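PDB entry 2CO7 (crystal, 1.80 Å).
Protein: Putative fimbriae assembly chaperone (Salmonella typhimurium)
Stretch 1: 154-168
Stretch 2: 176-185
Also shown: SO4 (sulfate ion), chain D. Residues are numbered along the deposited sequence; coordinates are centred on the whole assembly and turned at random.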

# COMPACT_ATOMS: atom_id res chain seq x y z
N LYS B 154 -2.02 -1.50 26.85
CA LYS B 154 -1.25 -2.29 25.87
C LYS B 154 -1.90 -3.63 25.57
O LYS B 154 -2.27 -4.37 26.48
CB LYS B 154 0.21 -2.45 26.31
CG LYS B 154 0.88 -1.12 26.61
CD LYS B 154 2.34 -1.10 26.27
CE LYS B 154 2.88 0.31 26.40
NZ LYS B 154 4.20 0.47 25.73
N LEU B 155 -2.04 -3.92 24.28
CA LEU B 155 -2.64 -5.14 23.83
C LEU B 155 -1.54 -5.84 23.07
O LEU B 155 -1.02 -5.29 22.12
CB LEU B 155 -3.80 -4.85 22.88
CG LEU B 155 -5.04 -5.76 22.74
CD1 LEU B 155 -5.39 -5.93 21.27
CD2 LEU B 155 -4.98 -7.10 23.47
N LYS B 156 -1.20 -7.05 23.48
CA LYS B 156 -0.17 -7.80 22.78
C LYS B 156 -0.79 -9.07 22.26
O LYS B 156 -1.54 -9.74 22.97
CB LYS B 156 1.01 -8.11 23.73
CG LYS B 156 2.18 -8.90 23.12
CD LYS B 156 3.21 -9.18 24.23
CE LYS B 156 4.50 -9.81 23.70
NZ LYS B 156 5.47 -10.04 24.85
N VAL B 157 -0.46 -9.37 21.01
CA VAL B 157 -0.86 -10.60 20.35
C VAL B 157 0.41 -11.40 20.07
O VAL B 157 1.40 -10.85 19.57
CB VAL B 157 -1.65 -10.33 19.04
CG1 VAL B 157 -0.83 -9.51 18.07
CG2 VAL B 157 -2.11 -11.64 18.39
N GLU B 158 0.36 -12.68 20.42
CA GLU B 158 1.49 -13.57 20.30
C GLU B 158 1.12 -14.65 19.31
O GLU B 158 0.12 -15.34 19.46
CB GLU B 158 1.86 -14.18 21.67
CG GLU B 158 1.99 -13.07 22.71
CD GLU B 158 2.28 -13.55 24.10
OE1 GLU B 158 2.01 -14.72 24.42
OE2 GLU B 158 2.77 -12.72 24.88
N ASN B 159 1.96 -14.80 18.29
CA ASN B 159 1.70 -15.79 17.22
C ASN B 159 2.72 -16.94 17.28
O ASN B 159 3.83 -16.81 16.81
CB ASN B 159 1.74 -15.07 15.84
CG ASN B 159 1.59 -16.04 14.66
OD1 ASN B 159 1.07 -17.15 14.80
ND2 ASN B 159 2.05 -15.63 13.52
N PRO B 160 2.32 -18.10 17.85
CA PRO B 160 3.28 -19.21 17.99
C PRO B 160 3.29 -20.13 16.74
O PRO B 160 3.83 -21.23 16.78
CB PRO B 160 2.71 -19.97 19.19
CG PRO B 160 1.18 -19.87 18.92
CD PRO B 160 0.99 -18.44 18.38
N THR B 161 2.71 -19.66 15.63
CA THR B 161 2.55 -20.50 14.44
C THR B 161 3.55 -20.10 13.37
O THR B 161 4.11 -19.01 13.45
CB THR B 161 1.09 -20.34 13.82
OG1 THR B 161 1.00 -19.18 13.01
CG2 THR B 161 0.02 -20.29 14.91
N PRO B 162 3.77 -20.98 12.37
CA PRO B 162 4.62 -20.67 11.21
C PRO B 162 4.06 -19.70 10.18
O PRO B 162 4.74 -19.49 9.17
CB PRO B 162 4.86 -22.04 10.56
CG PRO B 162 3.69 -22.89 11.02
CD PRO B 162 3.28 -22.38 12.36
N PHE B 163 2.90 -19.08 10.43
CA PHE B 163 2.22 -18.28 9.41
C PHE B 163 2.28 -16.81 9.68
O PHE B 163 2.22 -16.40 10.84
CB PHE B 163 0.73 -18.66 9.32
CG PHE B 163 0.49 -20.08 8.89
CD1 PHE B 163 0.30 -21.08 9.85
CD2 PHE B 163 0.52 -20.44 7.56
CE1 PHE B 163 0.10 -22.40 9.48
CE2 PHE B 163 0.30 -21.76 7.16
CZ PHE B 163 0.09 -22.75 8.13
N TYR B 164 2.31 -15.99 8.62
CA TYR B 164 1.87 -14.61 8.79
C TYR B 164 0.39 -14.58 9.11
O TYR B 164 -0.40 -15.22 8.43
CB TYR B 164 2.12 -13.74 7.54
CG TYR B 164 3.59 -13.54 7.33
CD1 TYR B 164 4.23 -12.40 7.80
CD2 TYR B 164 4.35 -14.54 6.72
CE1 TYR B 164 5.61 -12.24 7.63
CE2 TYR B 164 5.75 -14.38 6.53
CZ TYR B 164 6.35 -13.24 7.00
OH TYR B 164 7.70 -13.06 6.82
N MET B 165 0.04 -13.77 10.11
CA MET B 165 -1.34 -13.67 10.59
C MET B 165 -1.85 -12.28 10.23
O MET B 165 -1.46 -11.27 10.82
CB MET B 165 -1.39 -13.92 12.11
CG MET B 165 -1.23 -15.38 12.50
SD MET B 165 -2.74 -16.33 12.07
CE MET B 165 -2.22 -18.02 12.40
N ASN B 166 -2.68 -12.23 9.20
CA ASN B 166 -3.12 -10.97 8.67
C ASN B 166 -4.48 -10.73 9.29
O ASN B 166 -5.48 -11.24 8.81
CB ASN B 166 -3.15 -11.07 7.14
CG ASN B 166 -1.76 -11.28 6.58
OD1 ASN B 166 -0.88 -10.41 6.71
ND2 ASN B 166 -1.53 -12.46 6.00
N LEU B 167 -4.49 -9.97 10.38
CA LEU B 167 -5.71 -9.83 11.18
C LEU B 167 -6.65 -8.77 10.62
O LEU B 167 -6.23 -7.72 10.15
CB LEU B 167 -5.38 -9.55 12.65
CG LEU B 167 -4.90 -10.70 13.57
CD1 LEU B 167 -4.71 -12.09 12.92
CD2 LEU B 167 -3.64 -10.22 14.24
N ALA B 168 -7.95 -9.08 10.64
CA ALA B 168 -8.97 -8.11 10.29
C ALA B 168 -10.07 -8.12 11.35
O ALA B 168 -10.21 -9.09 12.12
CB ALA B 168 -9.54 -8.41 8.92
S SO4 D . -1.31 -4.88 7.65
O1 SO4 D . -2.20 -3.72 7.47
O2 SO4 D . -0.64 -5.19 6.39
O3 SO4 D . -0.36 -4.48 8.69
O4 SO4 D . -2.04 -6.03 8.20
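Stretch 2 176-185: PITGLEYVPP

An extended segment need not form a regular strand to pack in register; here one bridge, one polar side chain and a set of apolar contacts accompany it, as residues 176-185 of this putative fimbriae assembly chaperone illustrate. The segment has almost no regular secondary structure, yet it runs antiparallel to residues 162-166, with Pro185 beside Pro162 and Tyr182 beside Asn166. A single bridge fixes the register: Met165 N donates to Val183 O at 2.9 Å, and Val183 N returns the bond to Met165 O at 3.0 Å. Beyond the bridge, at Glu181 and Leu180, water takes over. One water accepts from Leu167 N at 2.9 Å and donates to Glu181 O at 2.8 Å; another lies 3.0 Å from both Leu167 O and Leu180 O. Gly179, out of reach of the first stretch, adopts a positive phi that suits glycine.

Asn159 is the polar anchor. Its t rotamer carries the amide to the turn that follows, where OD1 accepts from Thr161 N (3.1 Å) and Thr161 OG1 (2.7 Å). With OD1 so engaged, ND2 is left to donate to Phe163 O at 2.8 Å and, across the interface, to Pro184 O at 2.9 Å. Proline lacks an amide hydrogen, but its carbonyl remains a good acceptor, so one side chain can bond both to the turn and to the end of the second segment.

Side chains alternate along the strand. Leu155, Val157 and Asn159 point toward the segment, Lys156 and Glu158 away. Val157, in the p rotamer, places CG1 3.8 Å from Leu180 CD2 and 3.7 Å from Val183 CG2. Leu180 is t at both chi angles, an extended form that brings its CD1 to 3.8 Å from Leu167 CD2. Val183, also t, directs CG2 to this cluster, 3.6 Å from Leu167 CD2, while its CG1 lies 3.7 Å from Asn159 CB.

Tyr164 shows how a side chain can start sideways and still finish in contact. Its m rotamer brings the ring against Pro184 and Pro185: Pro185 CD lies over one face, 3.6 Å from Tyr164 CZ, almost on the ring normal, in a CH-pi contact. At the ring edge, Tyr182 CD2 approaches Tyr164 CD1 to 3.7 Å, the two planes inclined at 59°. Tyr182 takes the p rotamer, its CB 3.3 Å from Asn166 OD1, while its backbone N donates to sulfate O3 at 3.0 Å.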

# COMPACT_ATOMS: atom_id res chain seq x y z
N PRO B 176 -13.67 -1.63 18.35
CA PRO B 176 -12.73 -1.85 17.24
C PRO B 176 -11.30 -1.40 17.52
O PRO B 176 -11.07 -0.29 17.98
CB PRO B 176 -13.35 -1.02 16.10
CG PRO B 176 -14.78 -0.99 16.42
CD PRO B 176 -14.81 -0.82 17.92
N ILE B 177 -10.35 -2.30 17.25
CA ILE B 177 -8.93 -2.02 17.35
C ILE B 177 -8.41 -1.81 15.93
O ILE B 177 -8.46 -2.72 15.10
CB ILE B 177 -8.17 -3.25 17.93
CG1 ILE B 177 -8.67 -3.59 19.34
CG2 ILE B 177 -6.65 -3.05 17.87
CD1 ILE B 177 -8.58 -2.45 20.34
N THR B 178 -7.91 -0.62 15.65
CA THR B 178 -7.31 -0.37 14.35
C THR B 178 -5.81 -0.19 14.59
O THR B 178 -5.40 0.30 15.64
CB THR B 178 -7.91 0.89 13.66
OG1 THR B 178 -7.50 2.07 14.35
CG2 THR B 178 -9.44 0.82 13.64
N GLY B 179 -4.99 -0.62 13.64
CA GLY B 179 -3.55 -0.39 13.77
C GLY B 179 -2.71 -1.52 14.33
O GLY B 179 -1.54 -1.33 14.62
N LEU B 180 -3.29 -2.70 14.52
CA LEU B 180 -2.46 -3.89 14.73
C LEU B 180 -1.88 -4.23 13.35
O LEU B 180 -2.63 -4.44 12.41
CB LEU B 180 -3.29 -5.07 15.25
CG LEU B 180 -2.62 -6.19 16.06
CD1 LEU B 180 -3.63 -7.24 16.53
CD2 LEU B 180 -1.45 -6.86 15.38
N GLU B 181 -0.56 -4.26 13.22
CA GLU B 181 0.08 -4.68 11.97
C GLU B 181 -0.04 -6.20 11.81
O GLU B 181 -0.34 -6.91 12.78
CB GLU B 181 1.55 -4.26 11.97
CG GLU B 181 1.79 -2.75 11.90
CD GLU B 181 3.21 -2.34 12.32
OE1 GLU B 181 3.93 -3.15 12.96
OE2 GLU B 181 3.59 -1.18 12.04
N TYR B 182 0.19 -6.72 10.60
CA TYR B 182 0.24 -8.17 10.42
C TYR B 182 1.30 -8.75 11.37
O TYR B 182 2.26 -8.07 11.68
CB TYR B 182 0.55 -8.55 8.98
CG TYR B 182 1.90 -8.16 8.45
CD1 TYR B 182 2.06 -7.01 7.64
CD2 TYR B 182 3.02 -8.98 8.68
CE1 TYR B 182 3.31 -6.68 7.11
CE2 TYR B 182 4.28 -8.67 8.16
CZ TYR B 182 4.41 -7.55 7.36
OH TYR B 182 5.68 -7.32 6.87
N VAL B 183 1.03 -9.93 11.90
CA VAL B 183 1.90 -10.58 12.86
C VAL B 183 2.71 -11.68 12.16
O VAL B 183 2.14 -12.66 11.69
CB VAL B 183 1.11 -11.20 14.03
CG1 VAL B 183 2.05 -11.49 15.17
CG2 VAL B 183 -0.02 -10.25 14.49
N PRO B 184 4.04 -11.50 12.05
CA PRO B 184 4.85 -12.55 11.41
C PRO B 184 4.86 -13.89 12.15
O PRO B 184 4.45 -13.98 13.34
CB PRO B 184 6.25 -11.90 11.33
CG PRO B 184 5.93 -10.39 11.31
CD PRO B 184 4.88 -10.36 12.44
N PRO B 185 5.39 -14.94 11.48
CA PRO B 185 5.54 -16.22 12.14
C PRO B 185 6.32 -16.12 13.46
O PRO B 185 7.26 -15.34 13.55
CB PRO B 185 6.35 -17.04 11.11
CG PRO B 185 5.94 -16.45 9.78
CD PRO B 185 5.89 -14.96 10.10
O HOH W 1 -5.40 -5.46 11.86
O HOH W 2 -2.69 -8.12 11.78